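Bacterial leucyl aminopeptidase (Legionella pneumophila, PDB 6ESL) probably removes N-terminal residues, leucine among them, from peptides as a secreted zinc-dependent aminopeptidase of peptidase family M28. Local coordinates at residues 286-291 with 356-361; 293-298 with 321-326; 298-303 with 327-332. One frame throughout, in Å; residues are numbered along the deposited sequence.

In the fold
All three contacts lie in the M28 domain, contacts 2 and 3 on the strand pair at one edge of its mixed sheet, contact 1 between loops that connect strands of it. Contacts 2 and 3 follow each other along that pair, 297-300 with 324-327; they share Trp298, and their centres are about 16 Å apart. The centre of contact 1 lies about 13 Å from that of contact 2; its loops lead into strand 297-300 and out of strand 346-350. Along the chain it encloses both other contacts, whose own segments alternate. Arg289 bridges the first two, its side chain packing on Asp294 and Pro295. The edge pair also meets the second subunit, so contacts 2 and 3 connect sheet edge and dimer interface.

Contact 1: residues 286-291 with 356-361; sequences TGYRND and DHNPYI
The ring of Tyr288 lies flat against the side-chain amide of Asn358, the two planes only 8° apart, while the side chains themselves cross at about a right angle. Tyr288 has CG anti to the backbone N (chi1 177°), which carries its ring to the side chain of Asn358; Asn358 has CG anti as well, and its amide lies along the ring. Asn358 CB sits over one face of the ring, 3.8 Å from the Tyr288 ring centroid and displaced toward the rim, a CH-pi contact; Asn358 CG follows at 3.7 Å from Tyr288 CD1. Farther along, Pro359 CD meets the phenol end, 3.7 Å from Tyr288 OH. The ring's edge is turned to the backbone of Asp356, whose O lies near its plane.

What fixes the amide's rotation is an Asx turn: Asn358 OD1 accepts from Tyr360 N at 2.7 Å, the donor standing well above the carbonyl plane. These are two irregular loops of the M28 fold, the first following strand 277-282 and the second strand 346-350, with the side chain of His357 about 9 Å from a bound zinc. Glu351 takes hydrogen bonds from the backbone N atoms of Gly287 and Tyr288, tying the first loop to the end of strand 346-350. At the solvent-facing end, Asn290 crosses Asp356 obliquely, with Asn290 CG 3.7 Å from Asp356 CB.

Contact 2: residues 293-298 with 321-326; sequences NDPTMW and HVPVDY
A beta-alpha-beta unit, strand 297-300, helix 306-320 and strand 324-327, brings its two parallel strands together here, at the edge of the mixed sheet. Met297 makes both bonds to the same neighbour, flanking Val324: its N donates to Pro323 O (3.0 Å, nearly straight at 165°), and its O accepts from Asp325 N at 3.1 Å, both donors in the carbonyl planes. Trp298 and Asp325 share one sheet face and point the same way. Asp325 CB lies over the six-membered ring of Trp298, 3.6 Å from its centroid, and the carboxylate runs on nearly parallel to the indole, OD2 3.4 Å from Trp298 CH2. Before the strands begin, Val322 wedges between Pro295 and Met297, CG1 against Pro295 CB at 3.7 Å and CG2 against Met297 SD at 3.6 Å. Asp294 OD1 shapes this lead-in as an Asx turn, gripped by Thr296 N and, through its syn lone pair, by Thr296 OG1 at 2.6 Å. Asp325 OD1 accepts from Tyr326 N and forms a salt bridge with Lys314 of the second subunit. This lysine would be expected to offset the carboxylate's charge beside the indole and keep Asp325 ionised.

Contact 3: residues 298-303 with 327-332; sequences WVFTDY and SRCGYG
Where the parallel pair 297-300 and 324-327 runs out into loops, Ser327 makes the last bridge, opposite Phe300. Its N donates to Val299 O at 3.2 Å, and its O accepts from Thr301 N at 2.9 Å, each donor standing above the carbonyl plane. Ser327 CB lies over one face of the Phe300 ring, while Cys329 N meets the ring's edge in plane and Cys329 CB touches Phe300 CE2 at 3.5 Å. The Cys329 sulfur, 4.7 Å from the Phe300 ring centroid, approaches obliquely and forms a disulfide with Cys333; the side chain of Cys329 lies about 9 Å from a bound zinc. Beyond the strands the carboxylate of Asp302 takes over from backbone pairing. With CG between N and the carbonyl carbon (chi1 69°), it receives two successive amides: OD1 that of Cys329 at 3.0 Å, nearly straight but from above the carboxylate plane, and OD2, through its syn lone pair, that of Gly330 at a very short 2.5 Å, more bent (143°). Ser106 of the second subunit also bonds to Asp302 OD2; these donors probably stabilise the buried carboxylate in its ionised form. Tyr303 lays CE2 3.5 Å from Tyr331 N, and its OH bonds to Gly104 and Ser106 of the second subunit.

Contact 1: residues 286-291 with 356-361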
loop_
_atom_site.group_PDB
_atom_site.type_symbol
_atom_site.label_atom_id
_atom_site.label_comp_id
_atom_site.label_asym_id
_atom_site.label_seq_id
_atom_site.Cartn_x
_atom_site.Cartn_y
_atom_site.Cartn_z
ATOM N N THR B 286 7.924 -15.160 13.095
ATOM C CA THR B 286 8.156 -15.828 11.799
ATOM C C THR B 286 7.828 -17.325 11.794
ATOM O O THR B 286 8.079 -18.034 10.800
ATOM C CB THR B 286 9.637 -15.687 11.390
ATOM O OG1 THR B 286 10.473 -16.397 12.282
ATOM C CG2 THR B 286 10.053 -14.234 11.228
ATOM N N GLY B 287 7.241 -17.818 12.879
ATOM C CA GLY B 287 7.051 -19.261 13.007
ATOM C C GLY B 287 5.692 -19.876 13.219
ATOM O O GLY B 287 5.538 -21.063 13.039
ATOM N N TYR B 288 4.714 -19.102 13.656
ATOM C CA TYR B 288 3.409 -19.667 13.939
ATOM C C TYR B 288 2.548 -19.554 12.782
ATOM O O TYR B 288 2.431 -18.454 12.148
ATOM C CB TYR B 288 2.786 -18.974 15.175
ATOM C CG TYR B 288 1.358 -19.473 15.482
ATOM C CD1 TYR B 288 1.129 -20.608 16.312
ATOM C CD2 TYR B 288 0.259 -18.784 14.986
ATOM C CE1 TYR B 288 -0.186 -21.019 16.593
ATOM C CE2 TYR B 288 -1.025 -19.198 15.263
ATOM C CZ TYR B 288 -1.209 -20.328 16.063
ATOM O OH TYR B 288 -2.498 -20.718 16.257
ATOM N N ARG B 289 1.890 -20.676 12.420
ATOM C CA ARG B 289 0.932 -20.707 11.354
ATOM C C ARG B 289 -0.425 -20.927 11.938
ATOM O O ARG B 289 -0.614 -21.762 12.818
ATOM C CB ARG B 289 1.240 -21.835 10.332
ATOM C CG ARG B 289 2.301 -21.475 9.298
ATOM C CD ARG B 289 2.481 -22.626 8.323
ATOM N NE ARG B 289 3.497 -22.295 7.342
ATOM C CZ ARG B 289 3.900 -23.126 6.400
ATOM N NH1 ARG B 289 3.322 -24.330 6.310
ATOM N NH2 ARG B 289 4.816 -22.728 5.527
ATOM N N ASN B 290 -1.381 -20.135 11.488
ATOM C CA ASN B 290 -2.704 -20.364 11.979
ATOM C C ASN B 290 -3.250 -21.747 11.595
ATOM O O ASN B 290 -4.091 -22.343 12.270
ATOM C CB ASN B 290 -3.566 -19.287 11.347
ATOM C CG ASN B 290 -4.741 -19.056 12.149
ATOM O OD1 ASN B 290 -4.572 -18.665 13.351
ATOM N ND2 ASN B 290 -5.904 -19.347 11.580
ATOM N N ASP B 291 -2.881 -22.157 10.388
ATOM C CA ASP B 291 -3.250 -23.469 9.806
ATOM C C ASP B 291 -1.921 -23.984 9.255
ATOM O O ASP B 291 -1.355 -23.374 8.357
ATOM C CB ASP B 291 -4.296 -23.182 8.764
ATOM C CG ASP B 291 -4.680 -24.384 7.925
ATOM O OD1 ASP B 291 -4.144 -25.510 8.097
ATOM O OD2 ASP B 291 -5.562 -24.148 7.064
ATOM N N ASP B 356 -5.573 -13.253 13.568
ATOM C CA ASP B 356 -5.202 -14.661 13.704
ATOM C C ASP B 356 -3.815 -14.904 14.307
ATOM O O ASP B 356 -3.229 -15.968 14.112
ATOM C CB ASP B 356 -5.311 -15.372 12.352
ATOM C CG ASP B 356 -6.714 -15.323 11.779
ATOM O OD1 ASP B 356 -7.604 -14.739 12.431
ATOM O OD2 ASP B 356 -6.926 -15.871 10.677
ATOM N N HIS B 357 -3.296 -13.919 15.034
ATOM C CA HIS B 357 -1.968 -14.012 15.651
ATOM C C HIS B 357 -1.884 -15.101 16.728
ATOM O O HIS B 357 -2.896 -15.472 17.330
ATOM C CB HIS B 357 -1.559 -12.660 16.241
ATOM C CG HIS B 357 -2.268 -12.315 17.512
ATOM N ND1 HIS B 357 -1.780 -12.656 18.754
ATOM C CD2 HIS B 357 -3.432 -11.659 17.734
ATOM C CE1 HIS B 357 -2.611 -12.225 19.687
ATOM N NE2 HIS B 357 -3.622 -11.616 19.094
ATOM N N ASN B 358 -0.669 -15.594 16.978
ATOM C CA ASN B 358 -0.456 -16.676 17.940
ATOM C C ASN B 358 -1.035 -16.306 19.297
ATOM O O ASN B 358 -0.831 -15.197 19.791
ATOM C CB ASN B 358 1.034 -16.994 18.071
ATOM C CG ASN B 358 1.307 -18.112 19.057
ATOM O OD1 ASN B 358 0.385 -18.666 19.657
ATOM N ND2 ASN B 358 2.579 -18.451 19.230
ATOM N N PRO B 359 -1.765 -17.254 19.898
ATOM C CA PRO B 359 -2.489 -17.047 21.156
ATOM C C PRO B 359 -1.601 -17.294 22.370
ATOM O O PRO B 359 -2.023 -17.049 23.501
ATOM C CB PRO B 359 -3.598 -18.098 21.094
ATOM C CG PRO B 359 -3.037 -19.181 20.236
ATOM C CD PRO B 359 -2.189 -18.486 19.210
ATOM N N TYR B 360 -0.384 -17.774 22.136
ATOM C CA TYR B 360 0.542 -18.044 23.212
ATOM C C TYR B 360 1.579 -16.985 23.456
ATOM O O TYR B 360 2.306 -17.034 24.380
ATOM C CB TYR B 360 1.204 -19.386 23.017
ATOM C CG TYR B 360 0.229 -20.460 22.709
ATOM C CD1 TYR B 360 -0.675 -20.875 23.644
ATOM C CD2 TYR B 360 0.194 -21.036 21.466
ATOM C CE1 TYR B 360 -1.572 -21.863 23.364
ATOM C CE2 TYR B 360 -0.699 -22.020 21.165
ATOM C CZ TYR B 360 -1.578 -22.434 22.121
ATOM O OH TYR B 360 -2.455 -23.400 21.833
ATOM N N ILE B 361 1.537 -15.951 22.674
ATOM C CA ILE B 361 2.442 -14.840 22.789
ATOM C C ILE B 361 2.329 -14.190 24.194
ATOM O O ILE B 361 1.266 -14.117 24.763
ATOM C CB ILE B 361 2.058 -13.852 21.681
ATOM C CG1 ILE B 361 0.643 -13.359 21.845
ATOM C CG2 ILE B 361 2.309 -14.339 20.279
ATOM C CD1 ILE B 361 0.401 -12.237 20.870
#

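Contact 2: residues 293-298 with 321-326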
loop_
_atom_site.group_PDB
_atom_site.type_symbol
_atom_site.label_atom_id
_atom_site.label_comp_id
_atom_site.label_asym_id
_atom_site.label_seq_id
_atom_site.Cartn_x
_atom_site.Cartn_y
_atom_site.Cartn_z
ATOM N N ASN B 293 -1.211 -26.106 7.118
ATOM C CA ASN B 293 -1.200 -26.331 5.701
ATOM C C ASN B 293 -1.233 -25.080 4.886
ATOM O O ASN B 293 -1.164 -25.175 3.694
ATOM C CB ASN B 293 -2.438 -27.190 5.301
ATOM C CG ASN B 293 -2.406 -28.548 5.915
ATOM O OD1 ASN B 293 -3.470 -29.068 6.265
ATOM N ND2 ASN B 293 -1.218 -29.130 6.065
ATOM N N ASP B 294 -1.374 -23.899 5.517
ATOM C CA ASP B 294 -1.524 -22.647 4.753
ATOM C C ASP B 294 -0.282 -21.821 4.988
ATOM O O ASP B 294 -0.091 -21.328 6.126
ATOM C CB ASP B 294 -2.780 -21.900 5.207
ATOM C CG ASP B 294 -2.954 -20.586 4.528
ATOM O OD1 ASP B 294 -2.092 -20.123 3.781
ATOM O OD2 ASP B 294 -4.047 -20.030 4.708
ATOM N N PRO B 295 0.559 -21.660 3.950
ATOM C CA PRO B 295 1.859 -21.011 4.125
ATOM C C PRO B 295 1.900 -19.513 3.841
ATOM O O PRO B 295 2.970 -18.963 3.732
ATOM C CB PRO B 295 2.692 -21.780 3.121
ATOM C CG PRO B 295 1.731 -21.945 1.910
ATOM C CD PRO B 295 0.374 -22.137 2.556
ATOM N N THR B 296 0.738 -18.857 3.662
ATOM C CA THR B 296 0.611 -17.446 3.472
ATOM C C THR B 296 1.505 -16.627 4.413
ATOM O O THR B 296 1.592 -16.927 5.639
ATOM C CB THR B 296 -0.867 -17.052 3.719
ATOM O OG1 THR B 296 -1.744 -17.718 2.783
ATOM C CG2 THR B 296 -1.089 -15.519 3.585
ATOM N N MET B 297 2.140 -15.611 3.864
ATOM C CA MET B 297 2.896 -14.646 4.620
ATOM C C MET B 297 2.174 -13.301 4.526
ATOM O O MET B 297 1.612 -12.987 3.526
ATOM C CB MET B 297 4.369 -14.565 4.103
ATOM C CG MET B 297 5.114 -15.911 4.297
ATOM S SD MET B 297 6.660 -15.987 3.310
ATOM C CE MET B 297 7.671 -15.068 4.421
ATOM N N TRP B 298 2.214 -12.530 5.600
ATOM C CA TRP B 298 1.391 -11.336 5.792
ATOM C C TRP B 298 2.256 -10.086 5.733
ATOM O O TRP B 298 3.271 -10.016 6.387
ATOM C CB TRP B 298 0.633 -11.458 7.120
ATOM C CG TRP B 298 -0.387 -12.521 7.065
ATOM C CD1 TRP B 298 -0.171 -13.890 7.315
ATOM C CD2 TRP B 298 -1.797 -12.397 6.783
ATOM N NE1 TRP B 298 -1.352 -14.565 7.175
ATOM C CE2 TRP B 298 -2.364 -13.682 6.897
ATOM C CE3 TRP B 298 -2.645 -11.323 6.537
ATOM C CZ2 TRP B 298 -3.690 -13.930 6.682
ATOM C CZ3 TRP B 298 -4.032 -11.584 6.376
ATOM C CH2 TRP B 298 -4.519 -12.859 6.460
ATOM N N HIS B 321 7.212 -18.245 -3.214
ATOM C CA HIS B 321 6.148 -19.042 -3.831
ATOM C C HIS B 321 5.105 -19.511 -2.817
ATOM O O HIS B 321 4.683 -20.630 -2.872
ATOM C CB HIS B 321 6.741 -20.225 -4.654
ATOM C CG HIS B 321 7.659 -19.770 -5.737
ATOM N ND1 HIS B 321 8.994 -20.114 -5.785
ATOM C CD2 HIS B 321 7.430 -18.969 -6.808
ATOM C CE1 HIS B 321 9.550 -19.553 -6.847
ATOM N NE2 HIS B 321 8.624 -18.840 -7.473
ATOM N N VAL B 322 4.652 -18.564 -1.967
ATOM C CA VAL B 322 3.494 -18.761 -1.136
ATOM C C VAL B 322 2.555 -17.545 -1.313
ATOM O O VAL B 322 2.965 -16.501 -1.824
ATOM C CB VAL B 322 3.912 -18.940 0.326
ATOM C CG1 VAL B 322 4.794 -20.210 0.471
ATOM C CG2 VAL B 322 4.566 -17.682 0.870
ATOM N N PRO B 323 1.272 -17.677 -0.918
ATOM C CA PRO B 323 0.380 -16.511 -0.997
ATOM C C PRO B 323 0.843 -15.357 -0.026
ATOM O O PRO B 323 1.555 -15.565 0.966
ATOM C CB PRO B 323 -0.984 -17.087 -0.581
ATOM C CG PRO B 323 -0.877 -18.633 -0.828
ATOM C CD PRO B 323 0.580 -18.890 -0.432
ATOM N N VAL B 324 0.400 -14.146 -0.341
ATOM C CA VAL B 324 0.586 -12.959 0.438
ATOM C C VAL B 324 -0.774 -12.426 0.818
ATOM O O VAL B 324 -1.690 -12.480 0.026
ATOM C CB VAL B 324 1.218 -11.853 -0.375
ATOM C CG1 VAL B 324 1.444 -10.598 0.478
ATOM C CG2 VAL B 324 2.565 -12.319 -0.903
ATOM N N ASP B 325 -0.926 -11.940 2.009
ATOM C CA ASP B 325 -2.161 -11.261 2.380
ATOM C C ASP B 325 -1.678 -10.096 3.311
ATOM O O ASP B 325 -0.480 -9.957 3.603
ATOM C CB ASP B 325 -3.115 -12.215 3.044
ATOM C CG ASP B 325 -4.599 -11.760 2.960
ATOM O OD1 ASP B 325 -4.847 -10.582 2.643
ATOM O OD2 ASP B 325 -5.488 -12.587 3.209
ATOM N N TYR B 326 -2.611 -9.245 3.669
ATOM C CA TYR B 326 -2.375 -7.909 4.271
ATOM C C TYR B 326 -3.150 -7.723 5.564
ATOM O O TYR B 326 -4.292 -8.218 5.755
ATOM C CB TYR B 326 -2.809 -6.798 3.280
ATOM C CG TYR B 326 -2.153 -6.941 1.938
ATOM C CD1 TYR B 326 -0.865 -6.492 1.682
ATOM C CD2 TYR B 326 -2.787 -7.682 0.944
ATOM C CE1 TYR B 326 -0.243 -6.737 0.440
ATOM C CE2 TYR B 326 -2.165 -7.941 -0.270
ATOM C CZ TYR B 326 -0.915 -7.445 -0.529
ATOM O OH TYR B 326 -0.335 -7.694 -1.803
#

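Contact 3: residues 298-303 with 327-332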
loop_
_atom_site.group_PDB
_atom_site.type_symbol
_atom_site.label_atom_id
_atom_site.label_comp_id
_atom_site.label_asym_id
_atom_site.label_seq_id
_atom_site.Cartn_x
_atom_site.Cartn_y
_atom_site.Cartn_z
ATOM N N TRP B 298 2.214 -12.530 5.600
ATOM C CA TRP B 298 1.391 -11.336 5.792
ATOM C C TRP B 298 2.256 -10.086 5.733
ATOM O O TRP B 298 3.271 -10.016 6.387
ATOM C CB TRP B 298 0.633 -11.458 7.120
ATOM C CG TRP B 298 -0.387 -12.521 7.065
ATOM C CD1 TRP B 298 -0.171 -13.890 7.315
ATOM C CD2 TRP B 298 -1.797 -12.397 6.783
ATOM N NE1 TRP B 298 -1.352 -14.565 7.175
ATOM C CE2 TRP B 298 -2.364 -13.682 6.897
ATOM C CE3 TRP B 298 -2.645 -11.323 6.537
ATOM C CZ2 TRP B 298 -3.690 -13.930 6.682
ATOM C CZ3 TRP B 298 -4.032 -11.584 6.376
ATOM C CH2 TRP B 298 -4.519 -12.859 6.460
ATOM N N VAL B 299 1.827 -9.081 4.974
ATOM C CA VAL B 299 2.502 -7.822 4.900
ATOM C C VAL B 299 1.658 -6.840 5.668
ATOM O O VAL B 299 0.433 -6.645 5.336
ATOM C CB VAL B 299 2.717 -7.410 3.405
ATOM C CG1 VAL B 299 3.319 -6.023 3.253
ATOM C CG2 VAL B 299 3.701 -8.352 2.740
ATOM N N PHE B 300 2.259 -6.188 6.666
ATOM C CA PHE B 300 1.592 -5.229 7.508
ATOM C C PHE B 300 1.613 -3.832 6.877
ATOM O O PHE B 300 2.597 -3.356 6.407
ATOM C CB PHE B 300 2.045 -5.250 8.968
ATOM C CG PHE B 300 1.404 -6.352 9.714
ATOM C CD1 PHE B 300 1.706 -7.691 9.385
ATOM C CD2 PHE B 300 0.306 -6.140 10.520
ATOM C CE1 PHE B 300 0.991 -8.779 9.946
ATOM C CE2 PHE B 300 -0.425 -7.226 11.091
ATOM C CZ PHE B 300 -0.025 -8.530 10.865
ATOM N N THR B 301 0.410 -3.288 6.749
ATOM C CA THR B 301 0.199 -2.007 6.096
ATOM C C THR B 301 0.154 -0.758 6.981
ATOM O O THR B 301 0.076 0.356 6.458
ATOM C CB THR B 301 -1.057 -2.083 5.210
ATOM O OG1 THR B 301 -2.212 -2.241 6.040
ATOM C CG2 THR B 301 -0.956 -3.285 4.275
ATOM N N ASP B 302 0.201 -0.925 8.303
ATOM C CA ASP B 302 0.203 0.241 9.197
ATOM C C ASP B 302 1.657 0.456 9.689
ATOM O O ASP B 302 2.363 -0.506 10.023
ATOM C CB ASP B 302 -0.888 0.283 10.244
ATOM C CG ASP B 302 -0.720 -0.748 11.284
ATOM O OD1 ASP B 302 0.064 -1.692 11.065
ATOM O OD2 ASP B 302 -1.387 -0.609 12.324
ATOM N N TYR B 303 2.071 1.730 9.688
ATOM C CA TYR B 303 3.407 2.215 10.094
ATOM C C TYR B 303 4.539 1.680 9.244
ATOM O O TYR B 303 5.657 1.466 9.717
ATOM C CB TYR B 303 3.633 1.990 11.592
ATOM C CG TYR B 303 2.470 2.602 12.341
ATOM C CD1 TYR B 303 2.422 3.975 12.623
ATOM C CD2 TYR B 303 1.368 1.837 12.752
ATOM C CE1 TYR B 303 1.347 4.524 13.277
ATOM C CE2 TYR B 303 0.320 2.412 13.441
ATOM C CZ TYR B 303 0.297 3.753 13.674
ATOM O OH TYR B 303 -0.778 4.266 14.363
ATOM N N SER B 327 -2.488 -7.062 6.519
ATOM C CA SER B 327 -3.053 -6.784 7.847
ATOM C C SER B 327 -2.371 -5.604 8.565
ATOM O O SER B 327 -1.271 -5.198 8.190
ATOM C CB SER B 327 -2.995 -8.036 8.725
ATOM O OG SER B 327 -3.536 -7.784 10.010
ATOM N N ARG B 328 -3.054 -5.096 9.568
ATOM C CA ARG B 328 -2.609 -3.968 10.360
ATOM C C ARG B 328 -2.455 -4.388 11.795
ATOM O O ARG B 328 -3.216 -5.156 12.263
ATOM C CB ARG B 328 -3.633 -2.850 10.279
ATOM C CG ARG B 328 -3.760 -2.236 8.909
ATOM C CD ARG B 328 -4.615 -0.989 8.953
ATOM N NE ARG B 328 -5.908 -1.219 8.388
ATOM C CZ ARG B 328 -6.946 -0.393 8.460
ATOM N NH1 ARG B 328 -8.082 -0.743 7.878
ATOM N NH2 ARG B 328 -6.887 0.746 9.118
ATOM N N CYS B 329 -1.453 -3.871 12.488
ATOM C CA CYS B 329 -1.240 -4.280 13.856
ATOM C C CYS B 329 -1.155 -3.135 14.875
ATOM O O CYS B 329 -1.024 -3.364 16.027
ATOM C CB CYS B 329 -0.017 -5.172 13.911
ATOM S SG CYS B 329 1.460 -4.223 13.564
ATOM N N GLY B 330 -1.280 -1.914 14.429
ATOM C CA GLY B 330 -1.565 -0.822 15.320
ATOM C C GLY B 330 -0.335 -0.089 15.786
ATOM O O GLY B 330 0.762 -0.475 15.485
ATOM N N TYR B 331 -0.559 0.991 16.522
ATOM C CA TYR B 331 0.497 1.859 16.981
ATOM C C TYR B 331 1.492 1.110 17.861
ATOM O O TYR B 331 1.109 0.359 18.678
ATOM C CB TYR B 331 -0.100 3.012 17.770
ATOM C CG TYR B 331 0.885 3.997 18.303
ATOM C CD1 TYR B 331 1.500 4.895 17.488
ATOM C CD2 TYR B 331 1.176 4.029 19.629
ATOM C CE1 TYR B 331 2.399 5.805 17.980
ATOM C CE2 TYR B 331 2.063 4.929 20.128
ATOM C CZ TYR B 331 2.664 5.815 19.304
ATOM O OH TYR B 331 3.534 6.696 19.817
ATOM N N GLY B 332 2.763 1.350 17.653
ATOM C CA GLY B 332 3.800 0.748 18.458
ATOM C C GLY B 332 3.917 -0.753 18.281
ATOM O O GLY B 332 4.192 -1.469 19.185
#